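PDB 3P06: VP4 protein from Tellina virus 1, which probably acts as the serine protease that cuts the birnavirus polyprotein into its final products, captured here as an intramolecular acyl-enzyme complex. Local coordinates for residues 5-10 against 28-33; 84-89 against 115-120. All blocks are in the same frame, centred on the assembly; numbering follows the deposited sequence.

Contact 1. Residues 5-10 against 28-33; sequences LSAVGV and MAVKGD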
ATOM      1  N   LEU A   5       2.964  -1.417 -15.703  1.00 21.98           N
ATOM      2  CA  LEU A   5       4.200  -2.111 -15.320  1.00 23.35           C
ATOM      3  C   LEU A   5       3.845  -3.525 -14.893  1.00 23.25           C
ATOM      4  O   LEU A   5       2.807  -3.746 -14.249  1.00 20.90           O
ATOM      5  CB  LEU A   5       4.888  -1.375 -14.127  1.00 23.62           C
ATOM      6  CG  LEU A   5       5.087   0.137 -14.255  1.00 24.83           C
ATOM      7  CD1 LEU A   5       5.592   0.702 -12.970  1.00 27.72           C
ATOM      8  CD2 LEU A   5       6.100   0.436 -15.422  1.00 27.60           C
ATOM      9  N   SER A   6       4.684  -4.505 -15.261  1.00 23.90           N
ATOM     10  CA  SER A   6       4.631  -5.844 -14.664  1.00 25.35           C
ATOM     11  C   SER A   6       5.121  -5.669 -13.267  1.00 24.38           C
ATOM     12  O   SER A   6       6.172  -5.123 -13.084  1.00 26.92           O
ATOM     13  CB  SER A   6       5.672  -6.774 -15.310  1.00 27.14           C
ATOM     14  OG  SER A   6       5.264  -7.025 -16.606  1.00 31.45           O
ATOM     15  N   ALA A   7       4.437  -6.165 -12.280  1.00 22.60           N
ATOM     16  CA  ALA A   7       4.812  -5.840 -10.901  1.00 22.31           C
ATOM     17  C   ALA A   7       4.052  -6.744 -10.022  1.00 21.09           C
ATOM     18  O   ALA A   7       2.904  -7.125 -10.314  1.00 20.32           O
ATOM     19  CB  ALA A   7       4.386  -4.392 -10.556  1.00 20.71           C
ATOM     20  N   VAL A   8       4.669  -7.037  -8.905  1.00 21.17           N
ATOM     21  CA  VAL A   8       4.023  -7.833  -7.889  1.00 21.59           C
ATOM     22  C   VAL A   8       4.204  -7.057  -6.575  1.00 20.14           C
ATOM     23  O   VAL A   8       5.256  -6.466  -6.353  1.00 19.22           O
ATOM     24  CB  VAL A   8       4.647  -9.258  -7.886  1.00 23.45           C
ATOM     25  CG1 VAL A   8       4.335 -10.026  -6.603  1.00 24.72           C
ATOM     26  CG2 VAL A   8       4.118 -10.044  -9.134  1.00 27.51           C
ATOM     27  N   GLY A   9       3.170  -7.026  -5.752  1.00 19.51           N
ATOM     28  CA  GLY A   9       3.258  -6.370  -4.466  1.00 19.44           C
ATOM     29  C   GLY A   9       1.946  -6.482  -3.732  1.00 19.50           C
ATOM     30  O   GLY A   9       1.168  -7.413  -3.985  1.00 20.32           O
ATOM     31  N   VAL A  10       1.679  -5.540  -2.818  1.00 17.62           N
ATOM     32  CA  VAL A  10       0.464  -5.630  -2.029  1.00 15.86           C
ATOM     33  C   VAL A  10      -0.241  -4.256  -2.017  1.00 15.41           C
ATOM     34  O   VAL A  10       0.406  -3.210  -1.744  1.00 13.25           O
ATOM     35  CB  VAL A  10       0.770  -6.147  -0.563  1.00 18.39           C
ATOM     36  CG1 VAL A  10      -0.486  -6.049   0.329  1.00 15.78           C
ATOM     37  CG2 VAL A  10       1.295  -7.613  -0.607  1.00 18.35           C
HETATM   38  N   MSE A  28       0.332   0.750  -4.202  1.00 13.16           N
HETATM   39  CA  MSE A  28       0.811  -0.611  -4.021  1.00 12.69           C
HETATM   40  C   MSE A  28       2.212  -0.512  -3.453  1.00 13.21           C
HETATM   41  O   MSE A  28       3.005   0.353  -3.869  1.00 13.33           O
HETATM   42  CB  MSE A  28       0.874  -1.325  -5.392  1.00 11.78           C
HETATM   43  CG  MSE A  28       1.387  -2.741  -5.150  1.00 16.20           C
HETATM   44 SE   MSE A  28       1.498  -3.908  -6.749  1.00 25.60          SE
HETATM   45  CE  MSE A  28      -0.402  -4.208  -6.829  1.00 18.84           C
ATOM     46  N   ALA A  29       2.511  -1.341  -2.465  1.00 12.56           N
ATOM     47  CA  ALA A  29       3.905  -1.493  -2.010  1.00 14.48           C
ATOM     48  C   ALA A  29       4.494  -2.546  -3.010  1.00 16.00           C
ATOM     49  O   ALA A  29       4.183  -3.740  -2.899  1.00 16.28           O
ATOM     50  CB  ALA A  29       3.950  -2.096  -0.574  1.00 12.98           C
ATOM     51  N   VAL A  30       5.313  -2.098  -3.958  1.00 16.68           N
ATOM     52  CA  VAL A  30       5.723  -2.984  -5.039  1.00 18.01           C
ATOM     53  C   VAL A  30       7.105  -3.527  -4.687  1.00 19.39           C
ATOM     54  O   VAL A  30       7.980  -2.809  -4.149  1.00 20.17           O
ATOM     55  CB  VAL A  30       5.859  -2.223  -6.374  1.00 18.15           C
ATOM     56  CG1 VAL A  30       6.278  -3.239  -7.583  1.00 16.52           C
ATOM     57  CG2 VAL A  30       4.603  -1.425  -6.679  1.00 18.24           C
ATOM     58  N   LYS A  31       7.352  -4.775  -5.031  1.00 20.78           N
ATOM     59  CA  LYS A  31       8.673  -5.334  -4.791  1.00 21.30           C
ATOM     60  C   LYS A  31       9.661  -4.796  -5.806  1.00 21.39           C
ATOM     61  O   LYS A  31       9.382  -4.811  -7.001  1.00 20.27           O
ATOM     62  CB  LYS A  31       8.637  -6.840  -4.911  1.00 22.62           C
ATOM     63  CG  LYS A  31       7.779  -7.497  -3.822  1.00 24.81           C
ATOM     64  CD  LYS A  31       7.731  -9.020  -4.155  1.00 29.51           C
ATOM     65  CE  LYS A  31       9.086  -9.624  -3.833  1.00 32.56           C
ATOM     66  NZ  LYS A  31       8.988 -10.274  -2.469  1.00 37.18           N
ATOM     67  N   GLY A  32      10.831  -4.368  -5.322  1.00 21.52           N
ATOM     68  CA  GLY A  32      11.872  -3.832  -6.193  1.00 21.59           C
ATOM     69  C   GLY A  32      11.965  -2.296  -6.123  1.00 22.20           C
ATOM     70  O   GLY A  32      11.135  -1.600  -5.495  1.00 20.30           O
ATOM     71  N   ASP A  33      13.017  -1.804  -6.765  1.00 21.51           N
ATOM     72  CA  ASP A  33      13.304  -0.432  -6.852  1.00 22.57           C
ATOM     73  C   ASP A  33      12.645   0.100  -8.157  1.00 22.49           C
ATOM     74  O   ASP A  33      13.198  -0.055  -9.265  1.00 20.37           O
ATOM     75  CB  ASP A  33      14.852  -0.188  -6.807  1.00 22.38           C
ATOM     76  CG  ASP A  33      15.255   1.278  -7.252  1.00 24.20           C
ATOM     77  OD1 ASP A  33      16.495   1.552  -7.420  1.00 25.10           O
ATOM     78  OD2 ASP A  33      14.367   2.181  -7.382  1.00 23.21           O
TER
HETATM   79  O   HOH W   1       7.487  -6.319  -8.747  1.00 15.82           O
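Lys-31 N points almost straight at Val-8 O, with 3.0 Å between the two atoms and an N-H...O angle of 178°. Two further backbone bonds close the hydrogen-bonded pair between Val-10 and Ala-29: Val-10 N gives to Ala-29 O at 3.1 Å, and Ala-29 N gives back to Val-10 O at 2.9 Å. A water extends the link past Lys-31, accepting from Val-8 N at 2.9 Å and donating to Lys-31 O at 3.0 Å. Between these bonds lies the non-hydrogen-bonded pair Gly-9 and Val-30. Gly-9 has no side chain, and its CA comes within 3.2 Å of Ala-29 O in a CA-H...O contact. The chain of the selenomethionine Met-28 is extended as far as SE (chi2 178°), which puts SE 3.7 Å from Gly-9 N. Val-30 CG1, anti to its backbone N (chi1 -178°), reaches Ala-7 CB at 3.7 Å and also touches Val-8 O, an oxygen that Lys-31 CB and CG flank as well. The rest of the lysine leads away, and NZ bonds to Ala-110 O and Leu-113 O, where its charge would suit the carbonyl end of helix 104-111. The contact lies at one end of the hairpin formed by strands 9-18 and 21-31. Helix 104-111 packs on Val-10 through Ala-106, Ala-109 and Ala-110, and on Ala-29 through Ala-107, while Ile-89 of strand 88-92 meets Ala-7, Met-28 and Val-30. Strand 75-81 bonds along 21-31, pairing Leu-79 with Met-28 and Thr-77 with Val-30.

Contact 2. Residues 84-89 against 115-120; sequences ATATSI and SQQTPF. With URE (urea), chain G.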
ATOM      1  N   ALA A  84      -5.023  -2.408 -11.062  1.00 13.30           N
ATOM      2  CA  ALA A  84      -4.141  -3.521 -10.695  1.00 15.15           C
ATOM      3  C   ALA A  84      -4.698  -4.854 -11.156  1.00 16.43           C
ATOM      4  O   ALA A  84      -5.948  -5.047 -11.185  1.00 17.45           O
ATOM      5  CB  ALA A  84      -3.878  -3.538  -9.149  1.00 13.88           C
ATOM      6  N   THR A  85      -3.790  -5.771 -11.508  1.00 17.41           N
ATOM      7  CA  THR A  85      -4.162  -7.138 -11.803  1.00 20.56           C
ATOM      8  C   THR A  85      -3.245  -8.007 -10.939  1.00 21.12           C
ATOM      9  O   THR A  85      -2.413  -7.461 -10.211  1.00 20.63           O
ATOM     10  CB  THR A  85      -3.992  -7.529 -13.333  1.00 21.34           C
ATOM     11  OG1 THR A  85      -2.588  -7.517 -13.697  1.00 20.97           O
ATOM     12  CG2 THR A  85      -4.807  -6.573 -14.272  1.00 21.20           C
ATOM     13  N   ALA A  86      -3.379  -9.331 -11.030  1.00 21.65           N
ATOM     14  CA  ALA A  86      -2.417 -10.248 -10.354  1.00 22.19           C
ATOM     15  C   ALA A  86      -0.924  -9.971 -10.674  1.00 22.28           C
ATOM     16  O   ALA A  86      -0.027 -10.237  -9.839  1.00 22.24           O
ATOM     17  CB  ALA A  86      -2.794 -11.700 -10.629  1.00 22.72           C
ATOM     18  N   THR A  87      -0.643  -9.373 -11.839  1.00 22.02           N
ATOM     19  CA  THR A  87       0.753  -9.237 -12.261  1.00 22.23           C
ATOM     20  C   THR A  87       1.123  -7.908 -12.891  1.00 21.42           C
ATOM     21  O   THR A  87       2.246  -7.743 -13.412  1.00 21.47           O
ATOM     22  CB  THR A  87       1.174 -10.370 -13.311  1.00 24.97           C
ATOM     23  OG1 THR A  87       0.375 -10.216 -14.491  1.00 26.92           O
ATOM     24  CG2 THR A  87       0.954 -11.738 -12.746  1.00 25.33           C
ATOM     25  N   SER A  88       0.217  -6.944 -12.857  1.00 20.98           N
ATOM     26  CA  SER A  88       0.557  -5.636 -13.406  1.00 21.27           C
ATOM     27  C   SER A  88      -0.160  -4.513 -12.708  1.00 19.05           C
ATOM     28  O   SER A  88      -1.231  -4.734 -12.069  1.00 18.47           O
ATOM     29  CB  SER A  88       0.228  -5.620 -14.920  1.00 22.28           C
ATOM     30  OG  SER A  88      -1.168  -5.650 -15.012  1.00 28.91           O
ATOM     31  N   ILE A  89       0.392  -3.307 -12.832  1.00 16.47           N
ATOM     32  CA  ILE A  89      -0.319  -2.161 -12.343  1.00 16.77           C
ATOM     33  C   ILE A  89      -0.260  -1.036 -13.336  1.00 17.39           C
ATOM     34  O   ILE A  89       0.621  -0.994 -14.165  1.00 18.07           O
ATOM     35  CB  ILE A  89       0.301  -1.613 -11.000  1.00 16.33           C
ATOM     36  CG1 ILE A  89       1.823  -1.330 -11.179  1.00 18.18           C
ATOM     37  CG2 ILE A  89       0.051  -2.620  -9.925  1.00 15.38           C
ATOM     38  CD1 ILE A  89       2.571  -0.974  -9.884  1.00 18.51           C
ATOM     39  N   SER A 115       4.881 -15.523  -3.757  1.00 47.36           N
ATOM     40  CA  SER A 115       4.000 -16.169  -4.738  1.00 48.33           C
ATOM     41  C   SER A 115       4.190 -15.718  -6.170  1.00 48.67           C
ATOM     42  O   SER A 115       3.866 -16.485  -7.097  1.00 50.25           O
ATOM     43  CB  SER A 115       2.538 -16.055  -4.347  1.00 47.35           C
ATOM     44  OG  SER A 115       2.156 -14.694  -4.264  1.00 46.58           O
ATOM     45  N   GLN A 116       4.706 -14.508  -6.392  1.00 47.45           N
ATOM     46  CA  GLN A 116       4.870 -14.068  -7.800  1.00 47.40           C
ATOM     47  C   GLN A 116       3.537 -13.534  -8.367  1.00 42.85           C
ATOM     48  O   GLN A 116       3.417 -13.202  -9.557  1.00 43.22           O
ATOM     49  CB  GLN A 116       5.369 -15.264  -8.622  1.00 51.09           C
ATOM     50  CG  GLN A 116       5.481 -15.071 -10.119  1.00 57.54           C
ATOM     51  CD  GLN A 116       6.783 -14.379 -10.473  1.00 65.31           C
ATOM     52  OE1 GLN A 116       7.856 -14.991 -10.419  1.00 68.70           O
ATOM     53  NE2 GLN A 116       6.702 -13.086 -10.805  1.00 65.29           N
ATOM     54  N   GLN A 117       2.517 -13.484  -7.511  1.00 38.01           N
ATOM     55  CA  GLN A 117       1.258 -12.835  -7.861  1.00 32.60           C
ATOM     56  C   GLN A 117       0.855 -11.914  -6.714  1.00 27.46           C
ATOM     57  O   GLN A 117       0.976 -12.259  -5.528  1.00 27.19           O
ATOM     58  CB  GLN A 117       0.144 -13.863  -8.090  1.00 33.38           C
ATOM     59  CG  GLN A 117       0.325 -14.806  -9.230  1.00 41.55           C
ATOM     60  CD  GLN A 117      -1.012 -15.124  -9.848  1.00 47.86           C
ATOM     61  OE1 GLN A 117      -2.038 -15.105  -9.161  1.00 49.39           O
ATOM     62  NE2 GLN A 117      -1.023 -15.366 -11.159  1.00 50.75           N
ATOM     63  N   THR A 118       0.338 -10.760  -7.047  1.00 22.11           N
ATOM     64  CA  THR A 118      -0.241  -9.840  -6.031  1.00 18.94           C
ATOM     65  C   THR A 118      -1.518 -10.503  -5.518  1.00 19.16           C
ATOM     66  O   THR A 118      -2.298 -11.020  -6.342  1.00 18.82           O
ATOM     67  CB  THR A 118      -0.619  -8.543  -6.766  1.00 17.82           C
ATOM     68  OG1 THR A 118       0.583  -7.941  -7.267  1.00 16.83           O
ATOM     69  CG2 THR A 118      -1.401  -7.575  -5.901  1.00 13.53           C
ATOM     70  N   PRO A 119      -1.740 -10.533  -4.178  1.00 18.87           N
ATOM     71  CA  PRO A 119      -2.961 -11.123  -3.634  1.00 18.78           C
ATOM     72  C   PRO A 119      -4.193 -10.238  -3.943  1.00 18.78           C
ATOM     73  O   PRO A 119      -4.080  -9.004  -4.061  1.00 18.44           O
ATOM     74  CB  PRO A 119      -2.719 -11.116  -2.085  1.00 19.96           C
ATOM     75  CG  PRO A 119      -1.743 -10.109  -1.847  1.00 20.30           C
ATOM     76  CD  PRO A 119      -0.824 -10.080  -3.103  1.00 18.38           C
ATOM     77  N   PHE A 120      -5.354 -10.858  -4.042  1.00 18.55           N
ATOM     78  CA  PHE A 120      -6.555 -10.092  -4.283  1.00 19.80           C
ATOM     79  C   PHE A 120      -7.074  -9.680  -2.921  1.00 19.47           C
ATOM     80  O   PHE A 120      -8.037 -10.261  -2.423  1.00 20.17           O
ATOM     81  CB  PHE A 120      -7.547 -10.954  -5.030  1.00 19.90           C
ATOM     82  CG  PHE A 120      -8.798 -10.244  -5.420  1.00 19.23           C
ATOM     83  CD1 PHE A 120      -8.763  -9.186  -6.302  1.00 20.10           C
ATOM     84  CD2 PHE A 120     -10.048 -10.671  -4.915  1.00 19.51           C
ATOM     85  CE1 PHE A 120      -9.948  -8.506  -6.658  1.00 21.20           C
ATOM     86  CE2 PHE A 120     -11.240  -9.964  -5.284  1.00 20.06           C
ATOM     87  CZ  PHE A 120     -11.170  -8.929  -6.166  1.00 16.76           C
TER
HETATM   88  C   URE G 105      -2.548 -15.302  -4.693  1.00 53.58           C
HETATM   89  O   URE G 105      -2.608 -15.009  -3.494  1.00 53.22           O
HETATM   90  N1  URE G 105      -1.868 -16.383  -5.064  1.00 53.89           N
HETATM   91  N2  URE G 105      -3.122 -14.573  -5.669  1.00 52.84           N
HETATM   92  O   HOH W   2       0.337  -6.585  -9.340  1.00 12.38           O
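Ala-86 O accepts the backbone N-H of Thr-118 at 2.9 Å, on a lone pair in the carbonyl plane and with an N-H...O angle of 167°. Beside this bond, Gln-117 CA makes a CA-H...O contact with the same oxygen. The glutamine side chain then meets Ala-86 at two places. Its CB stands 4.0 Å from Ala-86 O and 4.1 Å from N2 of the bound urea. CG is set anti to the carbonyl carbon (chi1 -64°), and the chain bends at chi2. At the tip Ala-86 CB sits over the flat face of the amide, 3.9 Å from CD and 3.8 Å from OE1, with NE2 a little farther; OE1 is also 3.7 Å from urea N2. Thr-118 turns its CB toward the other segment, 3.6 Å from Ala-86 O. Its OG1 receives Gly-9 N and donates to a water that in turn donates to Thr-85 O. The turn between strand 83-84 and strand 88-92 is closed in part by Thr-85 OG1, which accepts Thr-87 N at 3.3 Å in an ST turn. Trp-178 NE1 bonds to Thr-118 O, and the urea is hydrogen-bonded to Lys-176 N. The direct polar tie between this turn and the 115-120 loop is therefore main chain to main chain; Gln-117 adds van der Waals contact, lining the urea pocket at a longer range than a hydrogen bond.

In the fold
Contact 1 is a buried strand pairing inside the seven-stranded mixed sheet, whereas contact 2 joins a turn to a loop at the surface. Three backbone bonds and apolar packing knit the first; a single direct backbone bond, a bridging water and an amide laid against an alanine make up the second. Their centres lie 8 Å apart, and strands 2-6 and 88-92, neighbours in the four-stranded sheet, bring them together: Leu-5 N meets Ile-89 O at 2.8 Å and, just past the strand ends, Ala-7 N meets Thr-87 O at 2.9 Å, both probable hydrogen bonds. Val-8 CG2 also packs against Gln-116 O. Residues 5-10 thus pass from one sheet to the other.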